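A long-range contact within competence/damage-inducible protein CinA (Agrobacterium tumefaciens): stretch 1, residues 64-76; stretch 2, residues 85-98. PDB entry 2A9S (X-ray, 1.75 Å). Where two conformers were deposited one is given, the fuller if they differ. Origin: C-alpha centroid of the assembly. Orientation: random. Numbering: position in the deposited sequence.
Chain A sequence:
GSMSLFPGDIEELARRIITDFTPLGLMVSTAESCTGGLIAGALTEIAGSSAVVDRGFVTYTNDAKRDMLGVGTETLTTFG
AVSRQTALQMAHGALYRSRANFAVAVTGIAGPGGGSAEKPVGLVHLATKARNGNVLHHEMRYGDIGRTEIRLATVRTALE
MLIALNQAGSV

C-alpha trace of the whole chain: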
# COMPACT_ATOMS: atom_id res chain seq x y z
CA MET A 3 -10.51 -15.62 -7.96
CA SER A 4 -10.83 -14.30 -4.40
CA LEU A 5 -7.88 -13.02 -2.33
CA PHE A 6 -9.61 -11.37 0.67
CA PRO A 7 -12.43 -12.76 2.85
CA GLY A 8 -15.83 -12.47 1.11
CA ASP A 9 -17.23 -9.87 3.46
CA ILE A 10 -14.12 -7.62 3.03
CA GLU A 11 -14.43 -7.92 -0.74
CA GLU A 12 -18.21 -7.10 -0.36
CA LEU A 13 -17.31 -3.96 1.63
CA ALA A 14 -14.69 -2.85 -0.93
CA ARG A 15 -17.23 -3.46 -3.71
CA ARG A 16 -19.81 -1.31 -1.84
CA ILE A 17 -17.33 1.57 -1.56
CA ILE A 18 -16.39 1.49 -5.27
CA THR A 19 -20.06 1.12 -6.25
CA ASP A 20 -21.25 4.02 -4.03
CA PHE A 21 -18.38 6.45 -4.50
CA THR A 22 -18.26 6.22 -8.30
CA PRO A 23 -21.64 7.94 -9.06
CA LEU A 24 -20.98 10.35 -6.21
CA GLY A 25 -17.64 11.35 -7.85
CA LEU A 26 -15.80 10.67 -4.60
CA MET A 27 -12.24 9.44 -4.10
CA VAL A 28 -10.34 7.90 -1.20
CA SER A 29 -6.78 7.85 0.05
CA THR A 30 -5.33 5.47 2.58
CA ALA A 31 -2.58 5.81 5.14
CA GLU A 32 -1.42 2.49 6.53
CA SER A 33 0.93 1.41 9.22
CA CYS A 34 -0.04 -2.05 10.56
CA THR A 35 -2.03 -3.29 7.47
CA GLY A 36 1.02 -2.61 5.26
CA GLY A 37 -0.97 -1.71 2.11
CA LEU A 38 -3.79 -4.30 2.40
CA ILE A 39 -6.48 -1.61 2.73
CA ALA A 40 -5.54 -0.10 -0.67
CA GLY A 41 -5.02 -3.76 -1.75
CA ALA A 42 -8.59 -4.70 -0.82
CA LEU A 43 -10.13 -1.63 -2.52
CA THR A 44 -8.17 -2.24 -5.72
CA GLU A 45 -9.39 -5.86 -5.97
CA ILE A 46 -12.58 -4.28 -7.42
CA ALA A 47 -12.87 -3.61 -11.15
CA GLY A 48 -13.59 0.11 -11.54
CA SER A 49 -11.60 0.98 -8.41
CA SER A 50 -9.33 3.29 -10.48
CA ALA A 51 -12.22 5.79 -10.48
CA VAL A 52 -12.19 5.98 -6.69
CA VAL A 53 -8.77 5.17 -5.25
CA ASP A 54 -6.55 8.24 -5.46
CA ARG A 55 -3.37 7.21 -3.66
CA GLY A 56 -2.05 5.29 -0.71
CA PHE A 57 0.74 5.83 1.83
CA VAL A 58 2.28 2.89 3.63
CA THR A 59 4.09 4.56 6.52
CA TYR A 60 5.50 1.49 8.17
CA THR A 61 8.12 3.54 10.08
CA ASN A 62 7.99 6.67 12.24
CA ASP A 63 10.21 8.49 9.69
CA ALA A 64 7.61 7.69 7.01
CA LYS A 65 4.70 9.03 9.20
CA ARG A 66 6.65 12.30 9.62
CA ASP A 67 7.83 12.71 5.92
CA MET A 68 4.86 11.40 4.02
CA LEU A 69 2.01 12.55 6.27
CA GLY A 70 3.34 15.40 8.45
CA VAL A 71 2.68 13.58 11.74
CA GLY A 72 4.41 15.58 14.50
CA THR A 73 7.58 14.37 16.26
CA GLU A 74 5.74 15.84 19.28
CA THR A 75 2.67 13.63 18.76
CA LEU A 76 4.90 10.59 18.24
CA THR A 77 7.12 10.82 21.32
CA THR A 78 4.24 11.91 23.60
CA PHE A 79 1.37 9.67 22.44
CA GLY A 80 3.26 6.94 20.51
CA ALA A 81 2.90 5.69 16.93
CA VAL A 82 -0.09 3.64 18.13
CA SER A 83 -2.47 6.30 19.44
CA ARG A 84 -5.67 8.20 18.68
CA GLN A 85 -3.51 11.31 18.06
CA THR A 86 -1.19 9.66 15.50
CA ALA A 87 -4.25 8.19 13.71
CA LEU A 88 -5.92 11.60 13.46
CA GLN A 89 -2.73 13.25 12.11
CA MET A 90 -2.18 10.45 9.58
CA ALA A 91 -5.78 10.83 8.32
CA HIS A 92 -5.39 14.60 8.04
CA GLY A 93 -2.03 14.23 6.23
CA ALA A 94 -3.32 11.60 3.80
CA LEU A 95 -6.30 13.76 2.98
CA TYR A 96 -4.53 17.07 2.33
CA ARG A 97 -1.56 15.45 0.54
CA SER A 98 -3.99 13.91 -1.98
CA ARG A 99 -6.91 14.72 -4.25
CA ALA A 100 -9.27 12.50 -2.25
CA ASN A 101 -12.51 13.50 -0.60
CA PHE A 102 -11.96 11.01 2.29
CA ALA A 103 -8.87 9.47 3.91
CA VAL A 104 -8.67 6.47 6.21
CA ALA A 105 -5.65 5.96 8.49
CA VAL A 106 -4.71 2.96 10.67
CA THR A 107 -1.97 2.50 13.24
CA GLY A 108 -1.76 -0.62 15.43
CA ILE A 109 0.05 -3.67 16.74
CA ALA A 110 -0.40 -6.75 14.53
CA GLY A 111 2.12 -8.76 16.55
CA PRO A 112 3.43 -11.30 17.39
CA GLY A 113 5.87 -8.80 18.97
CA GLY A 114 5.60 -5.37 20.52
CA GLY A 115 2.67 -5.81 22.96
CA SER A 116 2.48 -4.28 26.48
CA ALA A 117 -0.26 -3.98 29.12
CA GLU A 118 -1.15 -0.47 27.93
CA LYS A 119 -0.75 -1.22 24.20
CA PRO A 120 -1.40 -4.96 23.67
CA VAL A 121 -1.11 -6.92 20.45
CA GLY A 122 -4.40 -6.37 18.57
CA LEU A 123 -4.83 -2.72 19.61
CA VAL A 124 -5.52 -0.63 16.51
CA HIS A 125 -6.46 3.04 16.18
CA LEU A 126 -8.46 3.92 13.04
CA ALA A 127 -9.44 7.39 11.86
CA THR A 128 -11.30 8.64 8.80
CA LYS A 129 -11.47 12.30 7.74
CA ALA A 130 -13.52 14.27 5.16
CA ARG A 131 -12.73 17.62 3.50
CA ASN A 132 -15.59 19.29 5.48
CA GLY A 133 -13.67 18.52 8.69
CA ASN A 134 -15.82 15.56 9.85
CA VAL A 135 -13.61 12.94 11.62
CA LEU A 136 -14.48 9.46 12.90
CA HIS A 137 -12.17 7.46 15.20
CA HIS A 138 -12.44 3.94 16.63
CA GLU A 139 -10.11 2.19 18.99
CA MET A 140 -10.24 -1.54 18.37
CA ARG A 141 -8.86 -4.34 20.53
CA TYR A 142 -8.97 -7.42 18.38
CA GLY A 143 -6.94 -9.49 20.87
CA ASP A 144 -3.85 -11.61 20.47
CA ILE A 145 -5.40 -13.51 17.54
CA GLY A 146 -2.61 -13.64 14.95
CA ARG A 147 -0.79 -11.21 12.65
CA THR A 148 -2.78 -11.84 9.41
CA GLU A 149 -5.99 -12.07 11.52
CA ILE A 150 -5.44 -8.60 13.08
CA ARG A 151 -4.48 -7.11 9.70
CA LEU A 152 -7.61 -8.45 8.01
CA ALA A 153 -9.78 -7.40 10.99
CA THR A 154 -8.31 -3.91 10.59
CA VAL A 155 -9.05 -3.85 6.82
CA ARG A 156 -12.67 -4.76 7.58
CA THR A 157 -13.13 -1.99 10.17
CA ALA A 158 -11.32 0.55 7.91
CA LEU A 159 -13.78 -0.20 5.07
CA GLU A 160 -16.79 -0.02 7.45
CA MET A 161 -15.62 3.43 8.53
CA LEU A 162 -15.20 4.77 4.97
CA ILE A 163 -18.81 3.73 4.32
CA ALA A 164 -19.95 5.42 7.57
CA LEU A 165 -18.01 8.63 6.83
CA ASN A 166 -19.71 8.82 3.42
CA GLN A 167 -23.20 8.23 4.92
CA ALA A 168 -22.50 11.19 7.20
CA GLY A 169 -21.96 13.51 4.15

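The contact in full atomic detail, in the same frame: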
# COMPACT_ATOMS: atom_id res chain seq x y z
N ALA A 64 8.61 7.59 8.07
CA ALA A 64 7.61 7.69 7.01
C ALA A 64 6.37 8.51 7.45
O ALA A 64 5.86 9.33 6.67
CB ALA A 64 7.22 6.30 6.52
N LYS A 65 5.88 8.30 8.68
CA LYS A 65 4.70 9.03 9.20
C LYS A 65 4.97 10.54 9.18
O LYS A 65 4.16 11.33 8.67
CB LYS A 65 4.30 8.56 10.60
CG LYS A 65 3.81 7.10 10.67
CD LYS A 65 3.57 6.68 12.10
CE LYS A 65 3.04 5.27 12.17
NZ LYS A 65 3.99 4.20 11.80
N ARG A 66 6.15 10.91 9.66
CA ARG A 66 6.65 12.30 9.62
C ARG A 66 6.77 12.88 8.18
O ARG A 66 6.11 13.88 7.90
CB ARG A 66 7.98 12.43 10.38
CG ARG A 66 7.87 12.31 11.91
CD ARG A 66 9.24 12.54 12.62
NE ARG A 66 10.20 11.44 12.39
CZ ARG A 66 10.56 10.53 13.31
NH1 ARG A 66 10.06 10.57 14.54
NH2 ARG A 66 11.43 9.57 12.99
N ASP A 67 7.55 12.24 7.30
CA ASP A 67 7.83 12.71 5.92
C ASP A 67 6.64 12.71 4.99
O ASP A 67 6.36 13.70 4.29
CB ASP A 67 8.88 11.84 5.21
CG ASP A 67 10.18 11.73 5.96
OD1 ASP A 67 10.43 12.56 6.86
OD2 ASP A 67 10.93 10.77 5.65
N MET A 68 5.95 11.57 4.94
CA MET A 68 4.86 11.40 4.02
C MET A 68 3.60 12.10 4.49
O MET A 68 2.86 12.61 3.67
CB MET A 68 4.57 9.90 3.74
CG MET A 68 5.72 9.05 3.14
SD MET A 68 5.14 7.38 2.74
CE MET A 68 4.65 7.58 1.05
N LEU A 69 3.33 12.10 5.79
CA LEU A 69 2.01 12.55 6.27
C LEU A 69 2.01 13.81 7.15
O LEU A 69 0.94 14.35 7.43
CB LEU A 69 1.29 11.41 6.99
CG LEU A 69 1.00 10.19 6.10
CD1 LEU A 69 0.42 9.08 7.00
CD2 LEU A 69 0.08 10.52 4.92
N GLY A 70 3.20 14.24 7.56
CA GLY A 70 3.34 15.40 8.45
C GLY A 70 2.91 15.15 9.89
O GLY A 70 2.52 16.10 10.59
N VAL A 71 2.96 13.90 10.34
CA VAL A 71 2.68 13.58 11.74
C VAL A 71 3.80 14.20 12.58
O VAL A 71 4.97 14.09 12.23
CB VAL A 71 2.61 12.06 11.99
CG1 VAL A 71 2.47 11.78 13.48
CG2 VAL A 71 1.43 11.43 11.22
N GLY A 72 3.43 14.87 13.68
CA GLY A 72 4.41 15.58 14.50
C GLY A 72 5.32 14.69 15.33
O GLY A 72 4.87 13.70 15.93
N THR A 73 6.61 15.05 15.38
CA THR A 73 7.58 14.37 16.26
C THR A 73 7.07 14.45 17.72
O THR A 73 7.31 13.55 18.54
CB THR A 73 8.99 15.01 16.14
OG1 THR A 73 9.39 15.01 14.76
CG2 THR A 73 10.03 14.22 16.95
N GLU A 74 6.35 15.53 17.99
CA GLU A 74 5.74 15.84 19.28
C GLU A 74 4.54 14.94 19.62
O GLU A 74 4.32 14.59 20.78
CB GLU A 74 5.37 17.34 19.28
CG GLU A 74 3.89 17.73 19.48
CD GLU A 74 3.12 17.96 18.16
OE1 GLU A 74 3.20 17.12 17.23
OE2 GLU A 74 2.43 19.00 18.07
N THR A 75 3.76 14.59 18.60
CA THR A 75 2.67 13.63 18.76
C THR A 75 3.27 12.25 18.99
O THR A 75 2.79 11.49 19.83
CB THR A 75 1.74 13.67 17.55
OG1 THR A 75 1.03 14.91 17.53
CG2 THR A 75 0.72 12.53 17.59
N LEU A 76 4.35 11.94 18.28
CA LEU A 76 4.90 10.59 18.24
C LEU A 76 5.63 10.19 19.52
O LEU A 76 5.49 9.05 19.97
CB LEU A 76 5.82 10.40 17.03
CG LEU A 76 5.19 10.16 15.67
CD1 LEU A 76 6.25 10.22 14.55
CD2 LEU A 76 4.43 8.83 15.64
N GLN A 85 -4.14 10.10 18.61
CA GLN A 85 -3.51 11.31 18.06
C GLN A 85 -2.73 11.07 16.76
O GLN A 85 -2.84 11.86 15.82
CB GLN A 85 -2.61 11.98 19.11
CG GLN A 85 -3.40 12.54 20.31
CD GLN A 85 -3.76 11.48 21.39
OE1 GLN A 85 -3.44 10.28 21.27
NE2 GLN A 85 -4.43 11.95 22.45
N THR A 86 -1.93 10.01 16.72
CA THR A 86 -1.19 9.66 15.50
C THR A 86 -2.19 9.32 14.40
O THR A 86 -2.02 9.79 13.30
CB THR A 86 -0.16 8.54 15.73
OG1 THR A 86 0.88 9.06 16.58
CG2 THR A 86 0.47 8.11 14.40
N ALA A 87 -3.25 8.58 14.73
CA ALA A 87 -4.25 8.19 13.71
C ALA A 87 -4.90 9.41 13.07
O ALA A 87 -5.00 9.51 11.84
CB ALA A 87 -5.30 7.25 14.30
N LEU A 88 -5.34 10.34 13.93
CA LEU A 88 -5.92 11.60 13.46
C LEU A 88 -4.97 12.38 12.56
O LEU A 88 -5.40 12.84 11.51
CB LEU A 88 -6.37 12.46 14.64
CG LEU A 88 -7.53 11.92 15.47
CD1 LEU A 88 -7.72 12.84 16.69
CD2 LEU A 88 -8.79 11.87 14.63
N GLN A 89 -3.70 12.51 12.94
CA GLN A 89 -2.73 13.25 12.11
C GLN A 89 -2.43 12.56 10.77
O GLN A 89 -2.32 13.22 9.73
CB GLN A 89 -1.45 13.54 12.86
CG GLN A 89 -1.70 14.57 13.95
CD GLN A 89 -0.44 15.07 14.59
OE1 GLN A 89 0.63 14.50 14.43
NE2 GLN A 89 -0.57 16.15 15.36
N MET A 90 -2.31 11.24 10.81
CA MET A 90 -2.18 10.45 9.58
C MET A 90 -3.36 10.70 8.62
O MET A 90 -3.16 10.91 7.41
CB MET A 90 -2.07 8.95 9.91
CG MET A 90 -0.74 8.49 10.54
SD MET A 90 -0.70 6.73 11.07
CE MET A 90 -0.77 5.89 9.49
N ALA A 91 -4.58 10.70 9.15
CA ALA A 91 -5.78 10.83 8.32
C ALA A 91 -5.79 12.23 7.68
O ALA A 91 -6.05 12.39 6.47
CB ALA A 91 -7.05 10.60 9.18
N HIS A 92 -5.47 13.23 8.50
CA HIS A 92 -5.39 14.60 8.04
C HIS A 92 -4.32 14.76 6.95
O HIS A 92 -4.58 15.35 5.89
CB HIS A 92 -5.10 15.53 9.22
CG HIS A 92 -5.03 16.97 8.83
ND1 HIS A 92 -3.84 17.63 8.64
CD2 HIS A 92 -6.01 17.86 8.56
CE1 HIS A 92 -4.09 18.88 8.30
NE2 HIS A 92 -5.40 19.05 8.23
N GLY A 93 -3.12 14.23 7.23
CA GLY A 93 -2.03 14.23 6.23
C GLY A 93 -2.38 13.54 4.92
O GLY A 93 -2.08 14.06 3.82
N ALA A 94 -3.02 12.37 5.00
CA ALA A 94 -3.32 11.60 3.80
C ALA A 94 -4.37 12.30 2.96
O ALA A 94 -4.40 12.16 1.72
CB ALA A 94 -3.77 10.18 4.13
N LEU A 95 -5.22 13.07 3.63
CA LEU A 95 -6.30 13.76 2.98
C LEU A 95 -5.76 14.97 2.23
O LEU A 95 -6.00 15.12 1.03
CB LEU A 95 -7.38 14.17 4.00
CG LEU A 95 -8.59 14.87 3.40
CD1 LEU A 95 -9.35 13.99 2.42
CD2 LEU A 95 -9.50 15.41 4.54
N TYR A 96 -5.00 15.81 2.92
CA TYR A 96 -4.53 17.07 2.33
C TYR A 96 -3.22 16.97 1.53
O TYR A 96 -2.80 17.94 0.90
CB TYR A 96 -4.55 18.23 3.37
CG TYR A 96 -5.95 18.53 3.89
CD1 TYR A 96 -6.90 19.15 3.08
CD2 TYR A 96 -6.32 18.19 5.19
CE1 TYR A 96 -8.19 19.41 3.55
CE2 TYR A 96 -7.60 18.45 5.66
CZ TYR A 96 -8.53 19.05 4.84
OH TYR A 96 -9.79 19.31 5.31
N ARG A 97 -2.61 15.78 1.51
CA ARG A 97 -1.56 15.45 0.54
C ARG A 97 -2.08 14.53 -0.59
O ARG A 97 -1.33 13.72 -1.17
CB ARG A 97 -0.32 14.90 1.24
CG ARG A 97 0.37 15.97 2.09
CD ARG A 97 1.40 15.41 3.00
NE ARG A 97 1.90 16.41 3.97
CZ ARG A 97 3.16 16.46 4.42
NH1 ARG A 97 4.07 15.61 3.98
NH2 ARG A 97 3.50 17.37 5.30
N SER A 98 -3.37 14.66 -0.90
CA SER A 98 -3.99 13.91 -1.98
C SER A 98 -5.11 14.71 -2.61
O SER A 98 -5.39 15.84 -2.15
CB SER A 98 -4.53 12.58 -1.44
OG SER A 98 -5.81 12.75 -0.85
O HOH W 1 -0.73 15.40 9.54

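Contact between helix 64-69, the turn after it and the start of the helix at 73-76, on one side, and the helix of residues 85-96 with Arg 97 just beyond its end, on the other, burying 652 Å² summed over both sides. Helices 64-69 and 85-96 run in similar directions, with 31° between their axes and a closest approach of 9.6 Å; the backbones come nearest where the first helix ends, 4.4 Å between Leu 69 CA and Gly 93 CA.

Gly 93 permits this approach. Its CA lies 3.2 Å from Leu 69 O in a CA-H...O contact, and a CB there would fall 2.0 Å from the same oxygen. Leu 69 O also accepts a hydrogen bond from water 1 (2.9 Å to the water oxygen), which donates as well to Gln 89 O (2.7 Å from the same water oxygen). The two carbonyl oxygens, 4.1 Å apart (Leu 69 O to Gln 89 O), are thus bridged by one molecule, while Gln 89 O keeps its helical bond from Gly 93 N (2.8 Å).

Gln 89 points toward the turn, and its amide serves the start of the next helix. Gly 72 N, at the N-cap position, donates to Gln 89 OE1 at 2.9 Å with a nearly straight angle of 167°. The other end of the amide, Gln 89 NE2, lies 3.0 Å from Thr 75 OG1. Within its own stretch, Thr 75 N donates weakly to Glu 74 OE1 (2.9 Å) and weakly to Gly 72 O (3.0 Å); the latter oxygen also accepts from Leu 76 N at 3.0 Å.

At the far end, Arg 97, its CB directed toward the other stretch, brings its guanidinium to the carbonyls that end helix 64-69. Arg 97 NH1 makes a weak hydrogen bond to Met 68 O (3.2 Å, 129°) and sits 3.0 Å from Asp 67 O, which lies at the guanidinium edge. Leu 69 C and Gly 70 CA cover one face. Gly 70 has positive phi, which favours glycine, and a CB here would clash with Arg 97 NH2 at 2.9 Å.

Apolar side chains and the aliphatic parts of polar ones make up the rest of the contact. Leu 69 starts away from the second helix, but its end returns: CD1 lies 3.8 Å from Met 90 CG and CD2 3.9 Å from Ala 94 CB. Val 71 CG2 packs 3.7 Å from Met 90 CG. Farther along, Thr 75 CG2 meets Gln 85 CB at 3.7 Å. Thr 86 OG1 and Lys 65 NZ have hydrogen bonds elsewhere in the structure, and Lys 65 CD lies 4.1 Å from Thr 86 CG2.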